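Local coordinates for surface presentation of antigens protein SpaK (Salmonella typhimurium, PDB 2FM8), which acts as a type III secretion chaperone, storing effectors such as SipA, SopA, SopE and SopE2 in the bacterial cytoplasm in a secretion-competent state, at residues W53-Q57 with A118-F122; V65-R69 with S130-M134; C81-R85 with A102-F108. The contacts are given in a common frame with arbitrary orientation. Residue numbers count along the deposited sequence, not the author numbering.

Contact 1. Residues W53-Q57 with A118-F122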
loop_
_atom_site.group_PDB
_atom_site.type_symbol
_atom_site.label_atom_id
_atom_site.label_comp_id
_atom_site.label_asym_id
_atom_site.label_seq_id
_atom_site.Cartn_x
_atom_site.Cartn_y
_atom_site.Cartn_z
ATOM N N TRP A 53 -1.107 9.728 -22.394
ATOM C CA TRP A 53 -1.201 9.867 -20.961
ATOM C C TRP A 53 -1.357 11.325 -20.504
ATOM O O TRP A 53 -0.666 12.230 -20.986
ATOM C CB TRP A 53 0.070 9.320 -20.316
ATOM C CG TRP A 53 0.249 7.841 -20.374
ATOM C CD1 TRP A 53 0.874 7.149 -21.347
ATOM C CD2 TRP A 53 -0.150 6.878 -19.385
ATOM N NE1 TRP A 53 0.885 5.828 -21.056
ATOM C CE2 TRP A 53 0.266 5.624 -19.849
ATOM C CE3 TRP A 53 -0.810 6.958 -18.154
ATOM C CZ2 TRP A 53 0.035 4.441 -19.132
ATOM C CZ3 TRP A 53 -1.049 5.779 -17.437
ATOM C CH2 TRP A 53 -0.625 4.545 -17.923
ATOM N N ILE A 54 -2.247 11.534 -19.539
ATOM C CA ILE A 54 -2.336 12.810 -18.817
ATOM C C ILE A 54 -1.945 12.490 -17.386
ATOM O O ILE A 54 -2.449 11.508 -16.815
ATOM C CB ILE A 54 -3.771 13.386 -18.855
ATOM C CG1 ILE A 54 -4.231 13.634 -20.289
ATOM C CG2 ILE A 54 -3.891 14.703 -18.052
ATOM C CD1 ILE A 54 -5.768 13.825 -20.375
ATOM N N TRP A 55 -1.046 13.268 -16.800
ATOM C CA TRP A 55 -0.672 12.999 -15.417
ATOM C C TRP A 55 -0.210 14.243 -14.683
ATOM O O TRP A 55 0.000 15.287 -15.283
ATOM C CB TRP A 55 0.375 11.899 -15.339
ATOM C CG TRP A 55 1.792 12.318 -15.552
ATOM C CD1 TRP A 55 2.732 12.637 -14.576
ATOM C CD2 TRP A 55 2.460 12.435 -16.793
ATOM N NE1 TRP A 55 3.931 12.937 -15.155
ATOM C CE2 TRP A 55 3.795 12.835 -16.517
ATOM C CE3 TRP A 55 2.072 12.239 -18.109
ATOM C CZ2 TRP A 55 4.728 13.036 -17.507
ATOM C CZ3 TRP A 55 2.991 12.444 -19.093
ATOM C CH2 TRP A 55 4.312 12.834 -18.799
ATOM N N ALA A 56 -0.105 14.107 -13.376
ATOM C CA ALA A 56 0.374 15.162 -12.493
ATOM C C ALA A 56 1.014 14.536 -11.269
ATOM O O ALA A 56 0.474 13.591 -10.702
ATOM C CB ALA A 56 -0.770 16.068 -12.072
ATOM N N GLN A 57 2.158 15.066 -10.863
ATOM C CA GLN A 57 2.691 14.817 -9.519
ATOM C C GLN A 57 1.907 15.584 -8.479
ATOM O O GLN A 57 1.504 16.717 -8.717
ATOM C CB GLN A 57 4.161 15.209 -9.455
ATOM C CG GLN A 57 5.028 14.307 -10.285
ATOM C CD GLN A 57 6.462 14.774 -10.310
ATOM O OE1 GLN A 57 6.848 15.652 -9.529
ATOM N NE2 GLN A 57 7.275 14.178 -11.190
ATOM N N ALA A 118 -11.749 15.294 -21.536
ATOM C CA ALA A 118 -10.738 14.582 -20.780
ATOM C C ALA A 118 -9.855 15.531 -19.963
ATOM O O ALA A 118 -9.567 15.243 -18.812
ATOM C CB ALA A 118 -9.857 13.733 -21.719
ATOM N N LEU A 119 -9.390 16.629 -20.564
ATOM C CA LEU A 119 -8.504 17.543 -19.841
ATOM C C LEU A 119 -9.185 18.264 -18.678
ATOM O O LEU A 119 -8.584 18.452 -17.620
ATOM C CB LEU A 119 -7.898 18.617 -20.764
ATOM C CG LEU A 119 -6.763 18.243 -21.710
ATOM C CD1 LEU A 119 -6.380 19.479 -22.599
ATOM C CD2 LEU A 119 -5.576 17.750 -20.967
ATOM N N ASN A 120 -10.422 18.711 -18.892
ATOM C CA ASN A 120 -11.167 19.406 -17.850
ATOM C C ASN A 120 -11.579 18.440 -16.745
ATOM O O ASN A 120 -11.586 18.796 -15.563
ATOM C CB ASN A 120 -12.383 20.091 -18.458
ATOM C CG ASN A 120 -12.011 21.358 -19.217
ATOM O OD1 ASN A 120 -11.642 22.370 -18.610
ATOM N ND2 ASN A 120 -12.085 21.303 -20.531
ATOM N N GLY A 121 -11.910 17.210 -17.141
ATOM C CA GLY A 121 -12.214 16.165 -16.187
ATOM C C GLY A 121 -10.999 15.840 -15.323
ATOM O O GLY A 121 -11.104 15.712 -14.103
ATOM N N PHE A 122 -9.844 15.725 -15.957
ATOM C CA PHE A 122 -8.595 15.531 -15.234
ATOM C C PHE A 122 -8.334 16.680 -14.282
ATOM O O PHE A 122 -7.972 16.458 -13.150
ATOM C CB PHE A 122 -7.394 15.331 -16.155
ATOM C CG PHE A 122 -6.170 14.853 -15.424
ATOM C CD1 PHE A 122 -5.899 13.502 -15.305
ATOM C CD2 PHE A 122 -5.301 15.756 -14.824
ATOM C CE1 PHE A 122 -4.783 13.052 -14.590
ATOM C CE2 PHE A 122 -4.181 15.316 -14.131
ATOM C CZ PHE A 122 -3.928 13.960 -14.014
#
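Strand 53-57 and helix 118-122 run nearly in the same direction, 22° apart, with 9.9 Å between their axes, a gap filled mainly by the side chains of Ile54 and Phe122, with no hydrogen bond across it. The m,t rotamer of Ile54 sends CD1 outward to the helix, where it meets CB of Ala118 at 4.3 Å and CD2 of Leu119 at 4.0 Å. Its other branch turns onto the aromatic ring: CG2 of Ile54 sits 3.5 Å from the centroid of Phe122, 14° off the ring normal, a CH-pi contact over the face. Phe122, with chi1 at t, extends its ring to the strand, so that CZ reaches 3.7 Å from CA of Trp55 and CE2 lies 4.1 Å from CB of Ala56. Alternation along the strand points CB of Ile54 and Ala56 at the helix and that of Trp55 away from it, and both Trp53 and Trp55 pack on Leu20 of the SipA chain. Such a helix laid on one face of an antiparallel sheet, through an aliphatic and aromatic core, belongs to the alpha/beta fold of class I type III secretion chaperones.

Contact 2. Residues V65-R69 with S130-M134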
loop_
_atom_site.group_PDB
_atom_site.type_symbol
_atom_site.label_atom_id
_atom_site.label_comp_id
_atom_site.label_asym_id
_atom_site.label_seq_id
_atom_site.Cartn_x
_atom_site.Cartn_y
_atom_site.Cartn_z
ATOM N N VAL A 65 1.488 11.905 3.300
ATOM C CA VAL A 65 0.094 12.144 3.640
ATOM C C VAL A 65 -0.747 10.932 3.248
ATOM O O VAL A 65 -1.715 10.595 3.935
ATOM C CB VAL A 65 -0.454 13.427 3.009
ATOM C CG1 VAL A 65 -1.915 13.591 3.345
ATOM C CG2 VAL A 65 0.347 14.656 3.533
ATOM N N LEU A 66 -0.352 10.261 2.157
ATOM C CA LEU A 66 -1.014 9.024 1.728
ATOM C C LEU A 66 -1.115 7.961 2.854
ATOM O O LEU A 66 -2.073 7.194 2.910
ATOM C CB LEU A 66 -0.345 8.469 0.488
ATOM C CG LEU A 66 -1.013 7.287 -0.239
ATOM C CD1 LEU A 66 -2.419 7.600 -0.756
ATOM C CD2 LEU A 66 -0.138 6.859 -1.376
ATOM N N GLN A 67 -0.147 7.938 3.755
ATOM C CA GLN A 67 -0.165 7.011 4.898
ATOM C C GLN A 67 -1.422 7.145 5.774
ATOM O O GLN A 67 -1.839 6.197 6.406
ATOM C CB GLN A 67 1.093 7.192 5.764
ATOM C CG GLN A 67 2.411 7.044 5.000
ATOM C CD GLN A 67 3.614 7.358 5.829
ATOM O OE1 GLN A 67 3.599 7.234 7.079
ATOM N NE2 GLN A 67 4.689 7.734 5.158
ATOM N N GLN A 68 -2.002 8.336 5.814
ATOM C CA GLN A 68 -3.186 8.599 6.605
ATOM C C GLN A 68 -4.448 8.682 5.761
ATOM O O GLN A 68 -5.523 8.587 6.301
ATOM C CB GLN A 68 -3.035 9.931 7.353
ATOM C CG GLN A 68 -2.172 9.863 8.596
ATOM C CD GLN A 68 -1.955 11.264 9.210
ATOM O OE1 GLN A 68 -2.715 12.213 8.925
ATOM N NE2 GLN A 68 -0.918 11.399 10.039
ATOM N N ARG A 69 -4.313 8.883 4.452
ATOM C CA ARG A 69 -5.462 9.178 3.583
ATOM C C ARG A 69 -5.729 8.163 2.495
ATOM O O ARG A 69 -6.490 8.439 1.545
ATOM C CB ARG A 69 -5.287 10.561 2.968
ATOM C CG ARG A 69 -6.100 11.599 3.662
ATOM C CD ARG A 69 -5.313 12.398 4.587
ATOM N NE ARG A 69 -6.197 13.027 5.561
ATOM C CZ ARG A 69 -6.004 14.248 6.080
ATOM N NH1 ARG A 69 -4.934 15.023 5.716
ATOM N NH2 ARG A 69 -6.908 14.712 6.973
ATOM N N SER A 130 -5.486 16.291 -5.037
ATOM C CA SER A 130 -4.480 17.120 -4.362
ATOM C C SER A 130 -4.983 17.625 -2.989
ATOM O O SER A 130 -4.241 17.617 -2.003
ATOM C CB SER A 130 -3.976 18.253 -5.291
ATOM O OG SER A 130 -4.936 19.266 -5.442
ATOM N N ARG A 131 -6.258 18.003 -2.908
ATOM C CA ARG A 131 -6.855 18.409 -1.635
ATOM C C ARG A 131 -6.991 17.259 -0.650
ATOM O O ARG A 131 -6.799 17.445 0.552
ATOM C CB ARG A 131 -8.232 19.088 -1.877
ATOM C CG ARG A 131 -8.124 20.444 -2.545
ATOM C CD ARG A 131 -9.406 20.910 -3.143
ATOM N NE ARG A 131 -9.306 22.309 -3.549
ATOM C CZ ARG A 131 -10.324 23.154 -3.635
ATOM N NH1 ARG A 131 -11.572 22.770 -3.373
ATOM N NH2 ARG A 131 -10.091 24.420 -3.938
ATOM N N SER A 132 -7.322 16.065 -1.130
ATOM C CA SER A 132 -7.338 14.911 -0.235
ATOM C C SER A 132 -5.949 14.606 0.352
ATOM O O SER A 132 -5.865 13.945 1.391
ATOM C CB SER A 132 -7.851 13.633 -0.918
ATOM O OG SER A 132 -9.232 13.712 -1.193
ATOM N N LEU A 133 -4.886 15.037 -0.328
ATOM C CA LEU A 133 -3.501 14.789 0.140
ATOM C C LEU A 133 -2.850 15.991 0.799
ATOM O O LEU A 133 -1.642 16.027 1.010
ATOM C CB LEU A 133 -2.642 14.298 -1.000
ATOM C CG LEU A 133 -3.021 12.875 -1.413
ATOM C CD1 LEU A 133 -2.540 12.625 -2.814
ATOM C CD2 LEU A 133 -2.491 11.807 -0.471
ATOM N N MET A 134 -3.660 16.957 1.170
ATOM C CA MET A 134 -3.158 18.138 1.815
ATOM C C MET A 134 -2.908 17.762 3.270
ATOM O O MET A 134 -3.740 17.061 3.864
ATOM C CB MET A 134 -4.180 19.272 1.714
ATOM C CG MET A 134 -3.556 20.610 1.556
ATOM S SD MET A 134 -4.756 21.945 1.307
ATOM C CE MET A 134 -5.479 21.876 2.972
#
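Here the closing turn of one helix meets the flank of another. Segment 65-69 is helical: Gln68 N bonds to Val65 O (3.0 Å), while Arg69 N makes weak bonds to both Val65 O and Leu66 O (3.2 Å each). Residues 130-132 are the end of the other helix; Leu133 is the first to leave helical phi/psi, at -102/16, and Met134 N still bonds to Arg131 O (3.2 Å). The backbones come closest at Val65 and Leu133, whose CA atoms are 5.7 Å apart. No hydrogen bond crosses the interface. Val65, with chi1 at t, instead sets CG1 against the carbonyls of this terminal turn, 3.4 Å from Leu133 O and 4.0 Å from Met134 O. The m,t side chain of Leu133 brings its CD2 against the facing helix, 4.1 Å from CB of Leu66 and 4.3 Å from CG1 of Val65. Arg69 bends over the end of the turn: its CG lies 3.3 Å from Ser132 O, and its NH1 comes within 3.0 Å of Met134 O, but at an angle too poor for a hydrogen bond. Ser132 OG is engaged by Glu72, one turn further along helix 62-78. Leu133 and Leu66 also pack on Ile73 of that helix and on Leu98 of strand 97-103, while Leu66 touches Leu74 of the second subunit, so the end of helix 112-132 is wedged between sheet and helix 62-78, close to the dimer interface.

Contact 3. Residues C81-R85 with A102-F108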
loop_
_atom_site.group_PDB
_atom_site.type_symbol
_atom_site.label_atom_id
_atom_site.label_comp_id
_atom_site.label_asym_id
_atom_site.label_seq_id
_atom_site.Cartn_x
_atom_site.Cartn_y
_atom_site.Cartn_z
ATOM N N CYS A 81 -13.656 6.970 -13.784
ATOM C CA CYS A 81 -13.228 8.049 -14.653
ATOM C C CYS A 81 -13.614 7.658 -16.075
ATOM O O CYS A 81 -13.033 6.726 -16.654
ATOM C CB CYS A 81 -11.736 8.257 -14.533
ATOM S SG CYS A 81 -11.120 9.477 -15.643
ATOM N N HIS A 82 -14.584 8.374 -16.619
ATOM C CA HIS A 82 -15.204 8.021 -17.895
ATOM C C HIS A 82 -14.269 8.152 -19.109
ATOM O O HIS A 82 -14.569 7.580 -20.139
ATOM C CB HIS A 82 -16.461 8.883 -18.160
ATOM C CG HIS A 82 -17.536 8.752 -17.121
ATOM N ND1 HIS A 82 -18.184 7.563 -16.854
ATOM C CD2 HIS A 82 -18.096 9.676 -16.298
ATOM C CE1 HIS A 82 -19.085 7.755 -15.901
ATOM N NE2 HIS A 82 -19.047 9.029 -15.540
ATOM N N PHE A 83 -13.165 8.890 -18.999
ATOM C CA PHE A 83 -12.275 9.133 -20.161
ATOM C C PHE A 83 -10.975 8.300 -20.133
ATOM O O PHE A 83 -10.136 8.391 -21.042
ATOM C CB PHE A 83 -11.985 10.643 -20.363
ATOM C CG PHE A 83 -11.353 11.307 -19.171
ATOM C CD1 PHE A 83 -9.989 11.212 -18.948
ATOM C CD2 PHE A 83 -12.127 11.996 -18.252
ATOM C CE1 PHE A 83 -9.409 11.799 -17.825
ATOM C CE2 PHE A 83 -11.549 12.578 -17.127
ATOM C CZ PHE A 83 -10.196 12.484 -16.923
ATOM N N ALA A 84 -10.833 7.471 -19.109
ATOM C CA ALA A 84 -9.671 6.625 -18.945
ATOM C C ALA A 84 -9.959 5.202 -19.434
ATOM O O ALA A 84 -11.073 4.674 -19.287
ATOM C CB ALA A 84 -9.237 6.595 -17.482
ATOM N N ARG A 85 -8.937 4.588 -20.008
ATOM C CA ARG A 85 -8.993 3.174 -20.314
ATOM C C ARG A 85 -9.194 2.439 -19.017
ATOM O O ARG A 85 -8.554 2.757 -18.050
ATOM C CB ARG A 85 -7.687 2.697 -20.911
ATOM C CG ARG A 85 -7.573 2.928 -22.327
ATOM C CD ARG A 85 -6.618 1.946 -22.883
ATOM N NE ARG A 85 -6.250 2.278 -24.258
ATOM C CZ ARG A 85 -6.890 1.844 -25.344
ATOM N NH1 ARG A 85 -7.979 1.087 -25.250
ATOM N NH2 ARG A 85 -6.444 2.199 -26.541
ATOM N N ALA A 102 -3.914 9.313 -16.087
ATOM C CA ALA A 102 -4.996 8.839 -16.930
ATOM C C ALA A 102 -4.410 8.309 -18.240
ATOM O O ALA A 102 -3.729 9.054 -18.970
ATOM C CB ALA A 102 -5.950 9.972 -17.215
ATOM N N LEU A 103 -4.618 7.028 -18.504
ATOM C CA LEU A 103 -4.360 6.468 -19.806
ATOM C C LEU A 103 -5.618 6.750 -20.581
ATOM O O LEU A 103 -6.625 6.110 -20.387
ATOM C CB LEU A 103 -4.102 4.952 -19.717
ATOM C CG LEU A 103 -3.926 4.202 -21.041
ATOM C CD1 LEU A 103 -2.772 4.774 -21.803
ATOM C CD2 LEU A 103 -3.720 2.727 -20.799
ATOM N N VAL A 104 -5.562 7.734 -21.460
ATOM C CA VAL A 104 -6.762 8.236 -22.113
ATOM C C VAL A 104 -7.353 7.237 -23.122
ATOM O O VAL A 104 -6.642 6.721 -23.988
ATOM C CB VAL A 104 -6.492 9.532 -22.857
ATOM C CG1 VAL A 104 -7.785 10.089 -23.427
ATOM C CG2 VAL A 104 -5.824 10.567 -21.936
ATOM N N HIS A 105 -8.661 7.021 -23.031
ATOM C CA HIS A 105 -9.338 6.141 -23.957
ATOM C C HIS A 105 -9.366 6.824 -25.337
ATOM O O HIS A 105 -9.591 8.015 -25.403
ATOM C CB HIS A 105 -10.754 5.845 -23.453
ATOM C CG HIS A 105 -11.442 4.743 -24.207
ATOM N ND1 HIS A 105 -11.869 4.888 -25.508
ATOM C CD2 HIS A 105 -11.747 3.472 -23.850
ATOM C CE1 HIS A 105 -12.423 3.757 -25.916
ATOM N NE2 HIS A 105 -12.357 2.880 -24.930
ATOM N N PRO A 106 -9.103 6.082 -26.436
ATOM C CA PRO A 106 -9.145 6.685 -27.782
ATOM C C PRO A 106 -10.448 7.401 -28.190
ATOM O O PRO A 106 -10.398 8.315 -28.994
ATOM C CB PRO A 106 -8.857 5.500 -28.717
ATOM C CG PRO A 106 -8.193 4.501 -27.878
ATOM C CD PRO A 106 -8.707 4.667 -26.488
ATOM N N ASP A 107 -11.591 7.000 -27.635
ATOM C CA ASP A 107 -12.856 7.737 -27.794
ATOM C C ASP A 107 -12.703 9.202 -27.446
ATOM O O ASP A 107 -13.467 10.024 -27.934
ATOM C CB ASP A 107 -13.933 7.194 -26.851
ATOM C CG ASP A 107 -14.476 5.853 -27.278
ATOM O OD1 ASP A 107 -14.133 5.361 -28.365
ATOM O OD2 ASP A 107 -15.254 5.297 -26.510
ATOM N N PHE A 108 -11.764 9.536 -26.568
ATOM C CA PHE A 108 -11.545 10.944 -26.194
ATOM C C PHE A 108 -10.392 11.599 -26.918
ATOM O O PHE A 108 -9.923 12.671 -26.532
ATOM C CB PHE A 108 -11.410 11.041 -24.676
ATOM C CG PHE A 108 -12.699 10.782 -23.975
ATOM C CD1 PHE A 108 -13.560 11.824 -23.694
ATOM C CD2 PHE A 108 -13.086 9.477 -23.664
ATOM C CE1 PHE A 108 -14.776 11.581 -23.070
ATOM C CE2 PHE A 108 -14.304 9.214 -23.049
ATOM C CZ PHE A 108 -15.150 10.259 -22.740
#
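Two short, nearly linear hydrogen bonds hold these segments together: His105 N donates to Phe83 O (2.8 Å, 177°) and Arg85 N donates to Leu103 O (2.8 Å, 172°). They frame Ala84 and Val104, an isolated bridge with the pattern of an antiparallel non-hydrogen-bonded pair. The same two acceptors also receive CA-H...O contacts, Phe83 O from Val104 CA (3.5 Å) and Leu103 O from Ala84 CA (3.4 Å). A type I beta turn from Cys81 to Ala84, closed by a weak bond from Ala84 N to Cys81 O (3.4 Å), delivers Phe83 to the bridge. Beyond it, Asp107 N bonds to His105 ND1 (3.0 Å), and Phe108 N to His105 O (2.9 Å). That bend brings the Phe108 ring under Phe83, whose CB lies 3.6 Å from the ring centroid in a CH-pi contact; Lys114 adds a cation-pi contact. CD of Pro106 lies over one face of the Arg85 guanidinium, whose NH2 is 3.2 Å from Pro106 CG and which nears the like-charged Arg85 of the second subunit. A single beta bridge thus ties the loop after helix 62-78 to the end of strand 97-103, an inner strand of the chaperone's alpha/beta fold, beside the homodimer contact.

Contact 1 lies at the centre of the chain; contact 3 adjoins it nearer the surface, their centres 10 Å apart. Strands 51-57 and 97-103 are neighbours in the antiparallel sheet, joined by a probable hydrogen bond from Ala102 N to Ile54 O (2.7 Å), and the Phe83 ring packs on Ala118 and Phe122. Contact 2 is peripheral, 19 Å from contact 1 and 24 Å from contact 3 between centres. Helix 112-132 serves contacts 1 and 2, packing on the sheet midway and meeting helix 62-78 with its own C-terminal end. Along the chain, contacts 1 and 2 interlock, and contact 3 nests inside both loops. Contacts 2 and 3 both reach the second subunit of the homodimer.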